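PDB 6EUD: ATP-dependent RNA helicase HrpB from Escherichia coli, which hydrolyses ATP to ADP and phosphate as a DExH-box helicase of RNA, and binds single-stranded RNA. Local coordinates for residues Q735-E740 and L753-L758; L42-H47 and V120-L125; A204-E209 and I334-I339; A299-R304 and L389-R394. One frame throughout, in Å; residues are numbered along the deposited sequence.

How the contacts relate
Contact 2 comes first along the chain, in the mostly parallel sheet of the ATP-binding RecA-like domain. Contacts 3 and 4 follow and cross along the chain: 204-209, 299-304, 334-339 and 389-394 alternate, and strands 287-302 and 333-337 are neighbours in the sheet of the second RecA-like domain. Their centres are nevertheless about 38 Å apart; 299-304 is the far end of a long strand that meets helix 386-398. Centres of contacts 2 and 3 are about 44 Å apart. Contact 1 closes the series in the C-terminal region, its centre about 56 Å from that of contact 4 and about 82 Å from that of contact 2, far from the two RecA-like domains and touching none of the other contacts.

Contact 1. Residues Q735-E740 and L753-L758; sequences QEMFGE and LVLELL
M737 is the first residue of a type II beta turn that runs to E740, and from there it faces L755 and L757 on strand 754-758 without any hydrogen bond joining the two backbones directly. The turn closes through E740 N to M737 O (3.3 Å), with G739 in its third position at a positive phi of 103°, a setting that glycine commonly fills. M737 is the one residue of 735-740 in the apolar contact, and different parts of its chain meet the two leucines. Its CG, set beside the backbone N by chi1 of -64°, lies 4.1 Å from L757 CD2, and the two side chains cross at about a right angle. Further bends at chi2 and chi3 fold the thioether back on itself and carry the terminal CE to 4.3 Å from L755 CD1. L755 and L757, two residues apart, thus present methyls from the same face of the strand. L771 also touches M737, which is buried among them. The polar link lies at the other end, where one water accepts from Q735 N and donates to Q735 OE1 (2.7 Å). The same water donates to L758 O (2.9 Å), joining that end of the loop to the end of the strand. In the mixed sheet of the C-terminal helicase region, 735-740 opens the helix-free link between the parallel neighbours 729-733 and 751-758, a link that also holds short strand 745-746, antiparallel to 751-758; M737 packs on V732 of the first and on L755 and L757 of the second.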
loop_
_atom_site.group_PDB
_atom_site.type_symbol
_atom_site.label_atom_id
_atom_site.label_comp_id
_atom_site.label_asym_id
_atom_site.label_seq_id
_atom_site.Cartn_x
_atom_site.Cartn_y
_atom_site.Cartn_z
ATOM N N GLN A 735 0.700 -14.686 -58.968
ATOM C CA GLN A 735 1.374 -15.652 -59.839
ATOM C C GLN A 735 2.563 -16.340 -59.128
ATOM O O GLN A 735 2.890 -17.497 -59.421
ATOM C CB GLN A 735 1.836 -14.955 -61.136
ATOM C CG GLN A 735 2.946 -13.937 -60.925
ATOM C CD GLN A 735 2.781 -12.664 -61.736
ATOM O OE1 GLN A 735 1.694 -12.349 -62.207
ATOM N NE2 GLN A 735 3.863 -11.914 -61.879
ATOM N N GLU A 736 3.183 -15.634 -58.181
ATOM C CA GLU A 736 4.357 -16.149 -57.492
ATOM C C GLU A 736 4.000 -17.168 -56.408
ATOM O O GLU A 736 4.853 -17.904 -55.934
ATOM C CB GLU A 736 5.162 -15.002 -56.878
ATOM C CG GLU A 736 5.821 -14.075 -57.901
ATOM C CD GLU A 736 7.144 -13.489 -57.403
ATOM O OE1 GLU A 736 7.144 -12.446 -56.699
ATOM O OE2 GLU A 736 8.193 -14.087 -57.714
ATOM N N MET A 737 2.735 -17.207 -56.007
ATOM C CA MET A 737 2.307 -18.135 -54.963
ATOM C C MET A 737 1.835 -19.483 -55.521
ATOM O O MET A 737 1.355 -20.339 -54.773
ATOM C CB MET A 737 1.196 -17.504 -54.133
ATOM C CG MET A 737 1.634 -16.274 -53.368
ATOM S SD MET A 737 3.035 -16.631 -52.315
ATOM C CE MET A 737 2.370 -17.978 -51.294
ATOM N N PHE A 738 1.956 -19.674 -56.831
ATOM C CA PHE A 738 1.562 -20.947 -57.427
ATOM C C PHE A 738 2.413 -22.107 -56.924
ATOM O O PHE A 738 3.646 -22.021 -56.881
ATOM C CB PHE A 738 1.656 -20.880 -58.950
ATOM C CG PHE A 738 0.636 -19.993 -59.577
ATOM C CD1 PHE A 738 -0.498 -19.624 -58.877
ATOM C CD2 PHE A 738 0.810 -19.525 -60.863
ATOM C CE1 PHE A 738 -1.445 -18.799 -59.455
ATOM C CE2 PHE A 738 -0.130 -18.703 -61.441
ATOM C CZ PHE A 738 -1.261 -18.340 -60.738
ATOM N N GLY A 739 1.759 -23.205 -56.568
ATOM C CA GLY A 739 2.472 -24.372 -56.083
ATOM C C GLY A 739 2.395 -24.511 -54.574
ATOM O O GLY A 739 2.705 -25.571 -54.018
ATOM N N GLU A 740 1.979 -23.431 -53.912
ATOM C CA GLU A 740 1.811 -23.418 -52.467
ATOM C C GLU A 740 0.356 -23.719 -52.098
ATOM O O GLU A 740 -0.558 -22.977 -52.454
ATOM C CB GLU A 740 2.259 -22.068 -51.889
ATOM C CG GLU A 740 2.125 -21.965 -50.385
ATOM C CD GLU A 740 2.891 -23.058 -49.656
ATOM O OE1 GLU A 740 2.326 -24.160 -49.466
ATOM O OE2 GLU A 740 4.047 -22.809 -49.256
ATOM N N LEU A 753 0.566 -15.428 -42.428
ATOM C CA LEU A 753 0.757 -14.132 -43.071
ATOM C C LEU A 753 -0.506 -13.689 -43.796
ATOM O O LEU A 753 -1.157 -14.474 -44.476
ATOM C CB LEU A 753 1.936 -14.184 -44.049
ATOM C CG LEU A 753 3.278 -14.394 -43.355
ATOM C CD1 LEU A 753 4.346 -14.531 -44.380
ATOM C CD2 LEU A 753 3.591 -13.221 -42.435
ATOM N N VAL A 754 -0.871 -12.430 -43.644
ATOM C CA VAL A 754 -1.960 -11.922 -44.453
ATOM C C VAL A 754 -1.362 -11.640 -45.821
ATOM O O VAL A 754 -0.453 -10.822 -45.938
ATOM C CB VAL A 754 -2.622 -10.649 -43.860
ATOM C CG1 VAL A 754 -3.605 -10.055 -44.851
ATOM C CG2 VAL A 754 -3.319 -10.959 -42.534
ATOM N N LEU A 755 -1.854 -12.349 -46.835
ATOM C CA LEU A 755 -1.345 -12.224 -48.198
ATOM C C LEU A 755 -2.102 -11.146 -48.943
ATOM O O LEU A 755 -3.324 -11.204 -49.096
ATOM C CB LEU A 755 -1.471 -13.541 -48.966
ATOM C CG LEU A 755 -0.817 -14.797 -48.400
ATOM C CD1 LEU A 755 -0.976 -15.959 -49.385
ATOM C CD2 LEU A 755 0.646 -14.501 -48.122
ATOM N N GLU A 756 -1.373 -10.149 -49.405
ATOM C CA GLU A 756 -1.976 -9.171 -50.281
ATOM C C GLU A 756 -1.636 -9.558 -51.710
ATOM O O GLU A 756 -0.589 -9.207 -52.248
ATOM C CB GLU A 756 -1.506 -7.779 -49.895
ATOM C CG GLU A 756 -1.995 -7.402 -48.473
ATOM C CD GLU A 756 -1.284 -6.182 -47.880
ATOM O OE1 GLU A 756 -0.052 -6.044 -48.051
ATOM O OE2 GLU A 756 -1.960 -5.340 -47.252
ATOM N N LEU A 757 -2.533 -10.335 -52.299
ATOM C CA LEU A 757 -2.314 -10.936 -53.602
ATOM C C LEU A 757 -2.534 -9.931 -54.713
ATOM O O LEU A 757 -3.598 -9.330 -54.825
ATOM C CB LEU A 757 -3.225 -12.146 -53.785
ATOM C CG LEU A 757 -2.923 -13.274 -52.799
ATOM C CD1 LEU A 757 -3.823 -14.487 -53.007
ATOM C CD2 LEU A 757 -1.463 -13.663 -52.945
ATOM N N LEU A 758 -1.512 -9.758 -55.537
ATOM C CA LEU A 758 -1.493 -8.695 -56.527
ATOM C C LEU A 758 -1.488 -9.267 -57.933
ATOM O O LEU A 758 -1.172 -10.438 -58.138
ATOM C CB LEU A 758 -0.269 -7.803 -56.309
ATOM C CG LEU A 758 0.012 -7.369 -54.863
ATOM C CD1 LEU A 758 1.436 -6.843 -54.737
ATOM C CD2 LEU A 758 -0.968 -6.315 -54.355
HETATM O O HOH W 1 -0.222 -12.173 -60.285
#

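Contact 2. Residues L42-H47 and V120-L125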
loop_
_atom_site.group_PDB
_atom_site.type_symbol
_atom_site.label_atom_id
_atom_site.label_comp_id
_atom_site.label_asym_id
_atom_site.label_seq_id
_atom_site.Cartn_x
_atom_site.Cartn_y
_atom_site.Cartn_z
ATOM N N LEU A 42 -8.284 -16.264 32.977
ATOM C CA LEU A 42 -7.988 -16.919 34.249
ATOM C C LEU A 42 -8.285 -18.417 34.232
ATOM O O LEU A 42 -7.583 -19.204 34.871
ATOM C CB LEU A 42 -8.794 -16.266 35.368
ATOM C CG LEU A 42 -8.516 -14.802 35.680
ATOM C CD1 LEU A 42 -9.522 -14.300 36.712
ATOM C CD2 LEU A 42 -7.084 -14.618 36.162
ATOM N N GLN A 43 -9.334 -18.811 33.513
ATOM C CA GLN A 43 -9.782 -20.206 33.527
ATOM C C GLN A 43 -8.939 -21.091 32.609
ATOM O O GLN A 43 -8.877 -22.307 32.790
ATOM C CB GLN A 43 -11.280 -20.318 33.167
ATOM C CG GLN A 43 -12.274 -19.684 34.184
ATOM C CD GLN A 43 -12.019 -18.209 34.522
ATOM O OE1 GLN A 43 -11.199 -17.548 33.897
ATOM N NE2 GLN A 43 -12.695 -17.713 35.551
ATOM N N LEU A 44 -8.267 -20.473 31.645
ATOM C CA LEU A 44 -7.279 -21.172 30.833
ATOM C C LEU A 44 -5.943 -21.223 31.593
ATOM O O LEU A 44 -5.092 -22.078 31.339
ATOM C CB LEU A 44 -7.115 -20.480 29.475
ATOM C CG LEU A 44 -8.396 -20.288 28.659
ATOM C CD1 LEU A 44 -8.103 -19.758 27.273
ATOM C CD2 LEU A 44 -9.184 -21.575 28.555
ATOM N N LEU A 45 -5.780 -20.300 32.536
ATOM C CA LEU A 45 -4.597 -20.253 33.382
ATOM C C LEU A 45 -4.657 -21.353 34.436
ATOM O O LEU A 45 -3.663 -22.025 34.706
ATOM C CB LEU A 45 -4.484 -18.881 34.045
ATOM C CG LEU A 45 -3.154 -18.586 34.722
ATOM C CD1 LEU A 45 -2.049 -18.718 33.692
ATOM C CD2 LEU A 45 -3.164 -17.200 35.349
ATOM N N ALA A 46 -5.846 -21.527 35.013
ATOM C CA ALA A 46 -6.099 -22.516 36.052
ATOM C C ALA A 46 -6.243 -23.916 35.466
ATOM O O ALA A 46 -6.138 -24.910 36.185
ATOM C CB ALA A 46 -7.342 -22.137 36.833
ATOM N N HIS A 47 -6.485 -23.985 34.158
ATOM C CA HIS A 47 -6.580 -25.262 33.441
ATOM C C HIS A 47 -5.205 -25.907 33.262
ATOM O O HIS A 47 -4.312 -25.310 32.650
ATOM C CB HIS A 47 -7.241 -25.069 32.070
ATOM C CG HIS A 47 -7.381 -26.335 31.277
ATOM N ND1 HIS A 47 -8.140 -27.404 31.704
ATOM C CD2 HIS A 47 -6.863 -26.699 30.079
ATOM C CE1 HIS A 47 -8.083 -28.372 30.807
ATOM N NE2 HIS A 47 -7.315 -27.969 29.810
ATOM N N VAL A 120 6.410 -19.784 27.740
ATOM C CA VAL A 120 5.071 -19.476 27.239
ATOM C C VAL A 120 4.415 -20.697 26.594
ATOM O O VAL A 120 5.042 -21.384 25.792
ATOM C CB VAL A 120 5.102 -18.330 26.193
ATOM C CG1 VAL A 120 3.685 -17.860 25.862
ATOM C CG2 VAL A 120 5.977 -17.179 26.674
ATOM N N GLY A 121 3.154 -20.955 26.929
ATOM C CA GLY A 121 2.425 -22.083 26.368
ATOM C C GLY A 121 1.220 -21.699 25.520
ATOM O O GLY A 121 0.861 -22.397 24.573
ATOM N N LEU A 122 0.583 -20.588 25.863
ATOM C CA LEU A 122 -0.584 -20.138 25.119
ATOM C C LEU A 122 -0.552 -18.640 24.875
ATOM O O LEU A 122 -0.312 -17.850 25.786
ATOM C CB LEU A 122 -1.867 -20.515 25.855
ATOM C CG LEU A 122 -3.111 -19.734 25.424
ATOM C CD1 LEU A 122 -3.528 -20.064 23.990
ATOM C CD2 LEU A 122 -4.251 -19.976 26.406
ATOM N N VAL A 123 -0.788 -18.254 23.632
ATOM C CA VAL A 123 -0.930 -16.845 23.301
ATOM C C VAL A 123 -2.359 -16.573 22.828
ATOM O O VAL A 123 -2.922 -17.354 22.051
ATOM C CB VAL A 123 0.093 -16.406 22.229
ATOM C CG1 VAL A 123 -0.018 -14.923 21.972
ATOM C CG2 VAL A 123 1.515 -16.748 22.681
ATOM N N ILE A 124 -2.943 -15.481 23.322
ATOM C CA ILE A 124 -4.293 -15.078 22.947
ATOM C C ILE A 124 -4.307 -13.739 22.207
ATOM O O ILE A 124 -3.847 -12.724 22.737
ATOM C CB ILE A 124 -5.200 -14.966 24.178
ATOM C CG1 ILE A 124 -5.090 -16.230 25.037
ATOM C CG2 ILE A 124 -6.643 -14.696 23.753
ATOM C CD1 ILE A 124 -5.873 -16.158 26.321
ATOM N N LEU A 125 -4.838 -13.751 20.983
ATOM C CA LEU A 125 -4.977 -12.549 20.170
ATOM C C LEU A 125 -6.408 -12.029 20.245
ATOM O O LEU A 125 -7.310 -12.563 19.593
ATOM C CB LEU A 125 -4.597 -12.827 18.715
ATOM C CG LEU A 125 -3.216 -13.428 18.448
ATOM C CD1 LEU A 125 -3.024 -13.651 16.968
ATOM C CD2 LEU A 125 -2.145 -12.520 18.992
#
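L44 reaches from helix 40-45 to L122 and I124, and all of its contact with the strand is made by one methyl, CD1. That methyl lies 4.0 Å from L122 CD2 and 4.3 Å from I124 CD1, so a single branch of L44 touches two side chains projecting from the same face of the strand. L44 and I124 are both extended at chi2, and L122 differs. In L44 the CG stands beside the backbone N (chi1 -55°) and the chain then runs extended through chi2 to CD1, stretching straight out from the helix. L122 holds its CG opposite the backbone N instead, chi1 162°, and turns its CD2 up to the incoming methyl; its side chain and that of L44 meet at a slant. In I124 it is the far end of the extended chain, CD1, that is offered. Strand 120-125 is an inner strand of the mostly parallel sheet in the first RecA-like domain, flanked by strands 53-57 and 154-159, and it leads directly into the DEFH box, D126 to H129. Helix 40-45 follows closely on the predicted ATP-binding loop that ends at S37, whose side chain is about 8 Å from that of I124, so the contact joins the helix after this loop to the strand before the box. The CA atoms of L44 and L122 remain 8.9 Å apart, a separation spanned by the side chains. L17 and L20 of helix 13-20 reach L44 too, while L156 of the adjoining strand touches both L44 and L122.

Contact 3. Residues A204-E209 and I334-I339; sequences AVATAE and ISLHLI
A206 lies against L338 and L336, and its single methyl is the helix's main point of contact with strand 334-337 and the turn that follows it. The tighter part is at L338, whose CD2 comes to 3.9 Å from A206 CB; the CA atoms of these two residues are 8.1 Å apart. With its CG beside the backbone N (chi1 -59°), L338 sends that branch up to the helix from the centre of an inverse gamma turn, just past the strand. L336 fits less closely. Its CD2 is 4.5 Å from A206 CB and 4.3 Å from A206 O, so one methyl spans the side chain and the carbonyl of the same residue. V203 and V291 also touch L338, and M210 and L191 touch L336. Farther round helix 199-213 the packing gives way to solvent: V205 is exposed, and E209 extends its carboxylate away from the strand to R212 and Q213. Apart from the A206 carbonyl beside L336 CD2, aliphatic carbons make the contact and no hydrogen bond crosses it. This implies cohesion by apolar burial on this flank of the second RecA-like domain, whereas H337, between the two leucines, bonds to D292 and R188 on the other face of the sheet.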
loop_
_atom_site.group_PDB
_atom_site.type_symbol
_atom_site.label_atom_id
_atom_site.label_comp_id
_atom_site.label_asym_id
_atom_site.label_seq_id
_atom_site.Cartn_x
_atom_site.Cartn_y
_atom_site.Cartn_z
ATOM N N ALA A 204 -28.745 15.008 11.172
ATOM C CA ALA A 204 -29.593 15.424 12.288
ATOM C C ALA A 204 -31.046 15.345 11.902
ATOM O O ALA A 204 -31.896 14.985 12.718
ATOM C CB ALA A 204 -29.244 16.860 12.755
ATOM N N VAL A 205 -31.343 15.692 10.655
ATOM C CA VAL A 205 -32.720 15.656 10.211
ATOM C C VAL A 205 -33.207 14.224 10.118
ATOM O O VAL A 205 -34.306 13.916 10.547
ATOM C CB VAL A 205 -32.894 16.373 8.863
ATOM C CG1 VAL A 205 -34.219 15.980 8.192
ATOM C CG2 VAL A 205 -32.830 17.879 9.082
ATOM N N ALA A 206 -32.384 13.341 9.564
ATOM C CA ALA A 206 -32.750 11.933 9.462
ATOM C C ALA A 206 -32.956 11.336 10.850
ATOM O O ALA A 206 -33.909 10.593 11.066
ATOM C CB ALA A 206 -31.687 11.150 8.689
ATOM N N THR A 207 -32.079 11.694 11.788
ATOM C CA THR A 207 -32.101 11.150 13.149
ATOM C C THR A 207 -33.321 11.645 13.950
ATOM O O THR A 207 -33.968 10.860 14.655
ATOM C CB THR A 207 -30.795 11.506 13.897
ATOM O OG1 THR A 207 -29.681 10.951 13.187
ATOM C CG2 THR A 207 -30.779 10.967 15.313
ATOM N N ALA A 208 -33.645 12.931 13.827
ATOM C CA ALA A 208 -34.801 13.486 14.525
ATOM C C ALA A 208 -36.078 12.864 13.999
ATOM O O ALA A 208 -37.043 12.689 14.747
ATOM C CB ALA A 208 -34.854 15.013 14.379
ATOM N N GLU A 209 -36.083 12.521 12.716
ATOM C CA GLU A 209 -37.248 11.900 12.126
ATOM C C GLU A 209 -37.412 10.456 12.609
ATOM O O GLU A 209 -38.529 9.991 12.810
ATOM C CB GLU A 209 -37.162 11.960 10.604
ATOM C CG GLU A 209 -38.322 11.268 9.868
ATOM C CD GLU A 209 -39.689 11.932 10.117
ATOM O OE1 GLU A 209 -39.742 13.051 10.684
ATOM O OE2 GLU A 209 -40.716 11.330 9.735
ATOM N N ILE A 334 -34.502 -1.521 14.817
ATOM C CA ILE A 334 -34.573 -0.874 13.518
ATOM C C ILE A 334 -33.236 -0.189 13.246
ATOM O O ILE A 334 -32.689 0.480 14.126
ATOM C CB ILE A 334 -35.705 0.177 13.457
ATOM C CG1 ILE A 334 -37.037 -0.417 13.922
ATOM C CG2 ILE A 334 -35.836 0.785 12.059
ATOM C CD1 ILE A 334 -38.137 0.618 14.035
ATOM N N SER A 335 -32.720 -0.362 12.036
ATOM C CA SER A 335 -31.471 0.264 11.623
ATOM C C SER A 335 -31.700 1.082 10.353
ATOM O O SER A 335 -32.237 0.573 9.364
ATOM C CB SER A 335 -30.396 -0.796 11.384
ATOM O OG SER A 335 -29.148 -0.229 11.031
ATOM N N LEU A 336 -31.319 2.356 10.393
ATOM C CA LEU A 336 -31.419 3.235 9.235
ATOM C C LEU A 336 -30.021 3.585 8.671
ATOM O O LEU A 336 -29.193 4.218 9.355
ATOM C CB LEU A 336 -32.186 4.517 9.609
ATOM C CG LEU A 336 -32.258 5.609 8.530
ATOM C CD1 LEU A 336 -32.994 5.117 7.263
ATOM C CD2 LEU A 336 -32.912 6.884 9.058
ATOM N N HIS A 337 -29.752 3.165 7.440
ATOM C CA HIS A 337 -28.470 3.453 6.817
ATOM C C HIS A 337 -28.581 4.661 5.891
ATOM O O HIS A 337 -29.409 4.682 4.992
ATOM C CB HIS A 337 -27.961 2.210 6.076
ATOM C CG HIS A 337 -27.868 0.986 6.958
ATOM N ND1 HIS A 337 -26.757 0.697 7.731
ATOM C CD2 HIS A 337 -28.762 -0.000 7.214
ATOM C CE1 HIS A 337 -26.961 -0.419 8.407
ATOM N NE2 HIS A 337 -28.171 -0.865 8.109
ATOM N N LEU A 338 -27.740 5.666 6.110
ATOM C CA LEU A 338 -27.820 6.921 5.358
ATOM C C LEU A 338 -27.165 6.889 3.963
ATOM O O LEU A 338 -26.413 7.805 3.577
ATOM C CB LEU A 338 -27.200 8.037 6.183
ATOM C CG LEU A 338 -27.921 8.207 7.517
ATOM C CD1 LEU A 338 -27.380 9.445 8.248
ATOM C CD2 LEU A 338 -29.425 8.274 7.307
ATOM N N ILE A 339 -27.461 5.822 3.224
ATOM C CA ILE A 339 -27.145 5.714 1.813
ATOM C C ILE A 339 -28.307 5.029 1.115
ATOM O O ILE A 339 -29.134 4.392 1.762
ATOM C CB ILE A 339 -25.855 4.919 1.557
ATOM C CG1 ILE A 339 -25.998 3.487 2.101
ATOM C CG2 ILE A 339 -24.653 5.627 2.175
ATOM C CD1 ILE A 339 -24.759 2.665 1.913
#

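Contact 4. Residues A299-R304 and L389-R394; sequences ARFDPR and LLAAKR
F301 and P303 both meet the methyl of A391 on helix 386-398. The CB of F301 leaves the strand toward this helix, and chi1 of 174° places CG opposite the backbone N, which carries the ring toward helix 386-398. Past CG, the CD2-CE2 edge of the ring lies under P303, two residues on, whose N sits 3.7 Å above the ring plane, near the rim. CE2 comes closest to the proline at P303 CA, 3.5 Å away, and is 4.0 Å from A391 CB. A391 CB sits at the ring edge, in its plane, about equally far from CE2 and from CZ at the tip. P303 CB completes the group, 4.1 Å from A391 CB. D302, just before the proline, accepts from R304 N through OD1 (3.1 Å) in an Asx turn; the same oxygen lies over one face of the R304 guanidinium, near its rim and close to NH2, so charge alone, with no N-H aimed at it, makes the salt bridge. Across the contact itself only carbon meets carbon, implying that the long strand from the second RecA-like domain docks on the helix by small apolar surfaces, while the polar bonds of D302 lie beside the contact, in the Asx turn and from OD2 to Q542.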
loop_
_atom_site.group_PDB
_atom_site.type_symbol
_atom_site.label_atom_id
_atom_site.label_comp_id
_atom_site.label_asym_id
_atom_site.label_seq_id
_atom_site.Cartn_x
_atom_site.Cartn_y
_atom_site.Cartn_z
ATOM N N ALA A 299 -6.925 5.270 7.836
ATOM C CA ALA A 299 -5.562 5.622 7.442
ATOM C C ALA A 299 -5.222 5.008 6.100
ATOM O O ALA A 299 -5.421 3.819 5.893
ATOM C CB ALA A 299 -4.575 5.160 8.493
ATOM N N ARG A 300 -4.725 5.820 5.177
ATOM C CA ARG A 300 -4.350 5.312 3.873
ATOM C C ARG A 300 -2.916 5.715 3.492
ATOM O O ARG A 300 -2.567 6.907 3.461
ATOM C CB ARG A 300 -5.334 5.792 2.808
ATOM C CG ARG A 300 -4.864 5.532 1.397
ATOM C CD ARG A 300 -6.037 5.328 0.461
ATOM N NE ARG A 300 -6.830 4.161 0.835
ATOM C CZ ARG A 300 -7.931 3.775 0.199
ATOM N NH1 ARG A 300 -8.376 4.470 -0.839
ATOM N NH2 ARG A 300 -8.590 2.699 0.608
ATOM N N PHE A 301 -2.092 4.706 3.212
ATOM C CA PHE A 301 -0.738 4.943 2.751
ATOM C C PHE A 301 -0.748 5.267 1.269
ATOM O O PHE A 301 -1.379 4.560 0.483
ATOM C CB PHE A 301 0.147 3.733 3.028
ATOM C CG PHE A 301 1.524 3.845 2.449
ATOM C CD1 PHE A 301 2.446 4.737 2.982
ATOM C CD2 PHE A 301 1.908 3.059 1.380
ATOM C CE1 PHE A 301 3.724 4.847 2.458
ATOM C CE2 PHE A 301 3.191 3.171 0.850
ATOM C CZ PHE A 301 4.098 4.063 1.400
ATOM N N ASP A 302 -0.047 6.341 0.907
ATOM C CA ASP A 302 0.147 6.757 -0.481
ATOM C C ASP A 302 1.585 6.497 -0.922
ATOM O O ASP A 302 2.485 7.254 -0.571
ATOM C CB ASP A 302 -0.198 8.248 -0.632
ATOM C CG ASP A 302 -0.157 8.734 -2.082
ATOM O OD1 ASP A 302 0.269 7.972 -2.984
ATOM O OD2 ASP A 302 -0.540 9.909 -2.313
ATOM N N PRO A 303 1.808 5.436 -1.709
ATOM C CA PRO A 303 3.166 5.063 -2.135
ATOM C C PRO A 303 3.873 6.137 -2.939
ATOM O O PRO A 303 5.092 6.138 -2.967
ATOM C CB PRO A 303 2.943 3.820 -3.005
ATOM C CG PRO A 303 1.536 3.906 -3.428
ATOM C CD PRO A 303 0.798 4.529 -2.265
ATOM N N ARG A 304 3.136 7.032 -3.584
ATOM C CA ARG A 304 3.782 8.056 -4.399
ATOM C C ARG A 304 4.301 9.213 -3.550
ATOM O O ARG A 304 5.252 9.895 -3.922
ATOM C CB ARG A 304 2.823 8.558 -5.480
ATOM C CG ARG A 304 2.553 7.511 -6.580
ATOM C CD ARG A 304 1.461 7.953 -7.555
ATOM N NE ARG A 304 0.300 8.479 -6.838
ATOM C CZ ARG A 304 -0.555 7.742 -6.132
ATOM N NH1 ARG A 304 -0.402 6.424 -6.047
ATOM N NH2 ARG A 304 -1.570 8.324 -5.506
ATOM N N LEU A 389 5.085 -2.831 -0.585
ATOM C CA LEU A 389 6.315 -3.507 -0.197
ATOM C C LEU A 389 7.478 -2.897 -0.949
ATOM O O LEU A 389 8.549 -2.676 -0.380
ATOM C CB LEU A 389 6.232 -5.002 -0.476
ATOM C CG LEU A 389 5.314 -5.797 0.454
ATOM C CD1 LEU A 389 5.169 -7.218 -0.056
ATOM C CD2 LEU A 389 5.858 -5.797 1.886
ATOM N N LEU A 390 7.257 -2.624 -2.235
ATOM C CA LEU A 390 8.253 -1.960 -3.071
ATOM C C LEU A 390 8.548 -0.569 -2.545
ATOM O O LEU A 390 9.702 -0.177 -2.467
ATOM C CB LEU A 390 7.783 -1.872 -4.526
ATOM C CG LEU A 390 8.291 -2.961 -5.471
ATOM C CD1 LEU A 390 9.814 -2.880 -5.605
ATOM C CD2 LEU A 390 7.854 -4.368 -5.036
ATOM N N ALA A 391 7.505 0.185 -2.196
ATOM C CA ALA A 391 7.709 1.509 -1.602
ATOM C C ALA A 391 8.490 1.373 -0.302
ATOM O O ALA A 391 9.419 2.140 -0.072
ATOM C CB ALA A 391 6.378 2.225 -1.365
ATOM N N ALA A 392 8.135 0.386 0.529
ATOM C CA ALA A 392 8.895 0.101 1.753
ATOM C C ALA A 392 10.380 -0.216 1.480
ATOM O O ALA A 392 11.278 0.363 2.106
ATOM C CB ALA A 392 8.246 -1.041 2.521
ATOM N N LYS A 393 10.637 -1.131 0.548
ATOM C CA LYS A 393 12.007 -1.465 0.162
ATOM C C LYS A 393 12.783 -0.206 -0.244
ATOM O O LYS A 393 13.890 0.032 0.249
ATOM C CB LYS A 393 12.003 -2.481 -0.973
ATOM C CG LYS A 393 13.375 -2.946 -1.425
ATOM C CD LYS A 393 13.216 -3.877 -2.630
ATOM C CE LYS A 393 14.537 -4.471 -3.115
ATOM N NZ LYS A 393 15.077 -5.542 -2.218
ATOM N N ARG A 394 12.181 0.617 -1.104
ATOM C CA ARG A 394 12.841 1.840 -1.551
ATOM C C ARG A 394 13.162 2.757 -0.389
ATOM O O ARG A 394 14.268 3.279 -0.322
ATOM C CB ARG A 394 11.999 2.580 -2.591
ATOM C CG ARG A 394 12.052 1.911 -3.951
ATOM C CD ARG A 394 11.449 2.766 -5.047
ATOM N NE ARG A 394 10.038 3.024 -4.794
ATOM C CZ ARG A 394 9.047 2.245 -5.210
ATOM N NH1 ARG A 394 9.317 1.153 -5.917
ATOM N NH2 ARG A 394 7.791 2.563 -4.922
#